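Local coordinates for protein phiAB6 tailspike (Unidentified phage, PDB 5JS4) that probably binds and fragments the exopolysaccharide of Acinetobacter baumannii as a trimeric beta-helical tailspike of a bacteriophage, at residues V480-Y494 with T514-G526. Numbering follows the deposited sequence.
Sequences VTGANSCYGNSFTGY and TNNYGGVSVSAEG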
# COMPACT_ATOMS: atom_id res chain seq x y z
N VAL A 480 17.05 -1.73 13.46
CA VAL A 480 16.87 -0.48 14.20
C VAL A 480 17.55 -0.63 15.55
O VAL A 480 17.20 -1.51 16.34
CB VAL A 480 15.37 -0.13 14.38
CG1 VAL A 480 15.21 1.26 14.99
CG2 VAL A 480 14.64 -0.21 13.05
N THR A 481 18.54 0.23 15.82
CA THR A 481 19.45 0.01 16.95
C THR A 481 18.98 0.63 18.28
O THR A 481 19.35 0.15 19.35
CB THR A 481 20.86 0.54 16.64
OG1 THR A 481 20.84 1.96 16.50
CG2 THR A 481 21.41 -0.09 15.36
N GLY A 482 18.18 1.69 18.21
CA GLY A 482 17.72 2.38 19.42
C GLY A 482 16.66 1.61 20.19
O GLY A 482 15.79 0.97 19.59
N ALA A 483 16.73 1.67 21.52
CA ALA A 483 15.75 0.99 22.37
C ALA A 483 14.37 1.64 22.20
O ALA A 483 14.24 2.85 22.33
CB ALA A 483 16.19 1.05 23.83
N ASN A 484 13.36 0.81 21.92
CA ASN A 484 12.00 1.29 21.63
C ASN A 484 11.97 2.40 20.57
O ASN A 484 11.10 3.28 20.59
CB ASN A 484 11.30 1.76 22.91
CG ASN A 484 10.75 0.61 23.74
OD1 ASN A 484 10.58 -0.50 23.25
ND2 ASN A 484 10.47 0.88 25.01
N SER A 485 12.91 2.34 19.63
CA SER A 485 13.06 3.39 18.62
C SER A 485 12.54 2.97 17.25
O SER A 485 12.72 3.69 16.27
CB SER A 485 14.53 3.80 18.50
OG SER A 485 15.00 4.30 19.74
N CYS A 486 11.90 1.80 17.19
CA CYS A 486 11.16 1.39 16.00
C CYS A 486 9.68 1.36 16.37
O CYS A 486 9.24 0.48 17.11
CB CYS A 486 11.62 0.02 15.51
SG CYS A 486 10.79 -0.51 14.00
N TYR A 487 8.93 2.34 15.88
CA TYR A 487 7.54 2.51 16.28
C TYR A 487 6.73 3.26 15.23
O TYR A 487 7.28 4.02 14.43
CB TYR A 487 7.46 3.24 17.62
CG TYR A 487 8.00 4.65 17.60
CD1 TYR A 487 7.17 5.73 17.29
CD2 TYR A 487 9.33 4.92 17.89
CE1 TYR A 487 7.65 7.03 17.26
CE2 TYR A 487 9.83 6.22 17.87
CZ TYR A 487 8.98 7.26 17.55
OH TYR A 487 9.47 8.55 17.53
N GLY A 488 5.42 3.04 15.25
CA GLY A 488 4.50 3.79 14.40
C GLY A 488 4.52 3.40 12.94
O GLY A 488 3.94 4.10 12.11
N ASN A 489 5.13 2.27 12.62
CA ASN A 489 5.41 1.91 11.23
C ASN A 489 4.30 1.10 10.57
O ASN A 489 3.43 0.53 11.23
CB ASN A 489 6.72 1.15 11.15
CG ASN A 489 7.89 1.98 11.63
OD1 ASN A 489 8.19 3.03 11.06
ND2 ASN A 489 8.54 1.54 12.70
N SER A 490 4.36 1.07 9.24
CA SER A 490 3.47 0.25 8.43
C SER A 490 4.33 -0.75 7.67
O SER A 490 5.07 -0.38 6.76
CB SER A 490 2.71 1.13 7.43
OG SER A 490 1.94 2.12 8.09
N PHE A 491 4.25 -2.02 8.07
CA PHE A 491 4.94 -3.11 7.39
C PHE A 491 3.90 -3.82 6.53
O PHE A 491 3.40 -4.90 6.89
CB PHE A 491 5.57 -4.06 8.41
CG PHE A 491 6.44 -3.37 9.42
CD1 PHE A 491 7.62 -2.74 9.03
CD2 PHE A 491 6.09 -3.35 10.76
CE1 PHE A 491 8.43 -2.11 9.97
CE2 PHE A 491 6.90 -2.73 11.70
CZ PHE A 491 8.07 -2.11 11.30
N THR A 492 3.56 -3.21 5.40
CA THR A 492 2.36 -3.60 4.67
C THR A 492 2.62 -4.19 3.28
O THR A 492 1.73 -4.19 2.43
CB THR A 492 1.39 -2.40 4.59
OG1 THR A 492 2.06 -1.27 4.03
CG2 THR A 492 0.88 -2.06 5.97
N GLY A 493 3.82 -4.71 3.07
CA GLY A 493 4.10 -5.55 1.91
C GLY A 493 4.72 -6.85 2.38
O GLY A 493 5.24 -6.94 3.50
N TYR A 494 4.67 -7.87 1.54
CA TYR A 494 5.33 -9.13 1.86
C TYR A 494 6.85 -8.93 1.82
O TYR A 494 7.38 -8.28 0.92
CB TYR A 494 4.91 -10.24 0.89
CG TYR A 494 5.48 -11.59 1.29
CD1 TYR A 494 4.95 -12.29 2.37
CD2 TYR A 494 6.55 -12.14 0.61
CE1 TYR A 494 5.47 -13.52 2.75
CE2 TYR A 494 7.08 -13.36 0.98
CZ TYR A 494 6.54 -14.05 2.05
OH TYR A 494 7.06 -15.26 2.43
N THR A 514 9.18 -5.45 25.65
CA THR A 514 9.67 -4.15 25.22
C THR A 514 10.58 -4.36 24.00
O THR A 514 10.97 -5.48 23.70
CB THR A 514 10.42 -3.43 26.37
OG1 THR A 514 10.58 -2.04 26.06
CG2 THR A 514 11.78 -4.07 26.63
N ASN A 515 10.90 -3.27 23.30
CA ASN A 515 11.75 -3.31 22.11
C ASN A 515 11.17 -4.11 20.94
O ASN A 515 11.92 -4.67 20.14
CB ASN A 515 13.17 -3.83 22.44
CG ASN A 515 14.01 -2.81 23.18
OD1 ASN A 515 13.87 -1.60 22.97
ND2 ASN A 515 14.90 -3.29 24.05
N ASN A 516 9.85 -4.16 20.82
CA ASN A 516 9.24 -4.66 19.59
C ASN A 516 9.49 -3.65 18.48
O ASN A 516 9.63 -2.46 18.74
CB ASN A 516 7.73 -4.84 19.75
CG ASN A 516 7.37 -5.87 20.79
OD1 ASN A 516 7.73 -7.04 20.68
ND2 ASN A 516 6.65 -5.44 21.82
N TYR A 517 9.54 -4.15 17.25
CA TYR A 517 9.49 -3.26 16.09
C TYR A 517 8.03 -2.87 15.93
O TYR A 517 7.22 -3.62 15.38
CB TYR A 517 10.04 -3.96 14.84
CG TYR A 517 11.56 -3.98 14.75
CD1 TYR A 517 12.36 -4.13 15.88
CD2 TYR A 517 12.19 -3.88 13.51
CE1 TYR A 517 13.74 -4.16 15.79
CE2 TYR A 517 13.57 -3.91 13.41
CZ TYR A 517 14.34 -4.05 14.55
OH TYR A 517 15.71 -4.09 14.46
N GLY A 518 7.70 -1.70 16.45
CA GLY A 518 6.32 -1.26 16.56
C GLY A 518 5.69 -0.89 15.23
O GLY A 518 6.29 -0.17 14.42
N GLY A 519 4.47 -1.37 15.02
CA GLY A 519 3.71 -1.02 13.84
C GLY A 519 2.63 -2.02 13.51
O GLY A 519 2.41 -3.01 14.22
N VAL A 520 1.94 -1.74 12.41
CA VAL A 520 0.98 -2.66 11.83
C VAL A 520 1.72 -3.47 10.78
O VAL A 520 2.56 -2.93 10.06
CB VAL A 520 -0.24 -1.91 11.23
CG1 VAL A 520 0.15 -1.01 10.07
CG2 VAL A 520 -1.32 -2.90 10.80
N SER A 521 1.43 -4.77 10.71
CA SER A 521 2.04 -5.65 9.72
C SER A 521 0.92 -6.36 8.98
O SER A 521 0.07 -7.00 9.59
CB SER A 521 2.97 -6.65 10.40
OG SER A 521 3.77 -7.33 9.45
N VAL A 522 0.91 -6.22 7.65
CA VAL A 522 -0.13 -6.80 6.81
C VAL A 522 0.51 -7.53 5.64
O VAL A 522 1.22 -6.92 4.84
CB VAL A 522 -1.08 -5.72 6.26
CG1 VAL A 522 -2.15 -6.34 5.36
CG2 VAL A 522 -1.72 -4.94 7.39
N SER A 523 0.26 -8.83 5.55
CA SER A 523 0.67 -9.63 4.41
C SER A 523 -0.13 -10.92 4.43
O SER A 523 -0.94 -11.14 5.32
CB SER A 523 2.17 -9.95 4.46
OG SER A 523 2.43 -10.98 5.39
N ALA A 524 0.14 -11.79 3.47
CA ALA A 524 -0.49 -13.11 3.45
C ALA A 524 -0.15 -13.94 4.69
O ALA A 524 -0.83 -14.91 4.98
CB ALA A 524 -0.11 -13.86 2.19
N GLU A 525 0.92 -13.56 5.40
CA GLU A 525 1.33 -14.22 6.64
C GLU A 525 0.41 -13.90 7.81
O GLU A 525 0.37 -14.63 8.80
CB GLU A 525 2.75 -13.81 7.04
CG GLU A 525 3.83 -14.11 6.01
CD GLU A 525 5.21 -13.71 6.50
OE1 GLU A 525 5.38 -12.56 6.96
OE2 GLU A 525 6.14 -14.55 6.42
N GLY A 526 -0.31 -12.79 7.72
CA GLY A 526 -1.18 -12.36 8.81
C GLY A 526 -1.38 -10.86 8.85
O GLY A 526 -0.69 -10.09 8.17
O HOH W 1 11.70 -0.57 19.02
O HOH W 2 0.53 -6.77 2.20
O HOH W 3 5.97 -16.57 4.51
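Tyr517 lays its ring against Cys486 and Val480, forming the tightly packed part of this contact. Cys486 SG, swung anti to its own backbone N, comes 3.6 Å from Tyr517 CB and meets the ring obliquely, whereas Cys486 CB lies over one ring face. The ring's far end is held by a nearly straight bond (178°) from Val480 N to Tyr517 OH, 2.9 Å. At the base of the Tyr517 side chain, Phe491 CZ comes only to 4.5 Å from CB. Parallel pairing of 489-491 with 519-523, axes 12° apart, continues the coil: Phe491 N gives to Val520 O at 2.8 Å and Phe491 O takes Val522 N at 2.9 Å.

Both ends are more open to solvent. At one, Asn484 and exposed Asn515 exchange short side-chain-to-backbone bonds, Asn515 N to Asn484 OD1 and Asn484 N to Asn515 OD1, with amide planes 62° apart. At the other, Glu525 CG touches the edge of the Tyr494 ring, which also stacks with His458 of a neighbouring subunit, and a water joins Tyr494 OH to Glu525 OE2.

In the parallel beta-helix, 489-491 lies between 460-469 and 519-523, which then pairs antiparallel with 526-530, while Val522 packs on Val520 of one neighbouring subunit and Val522 of the other.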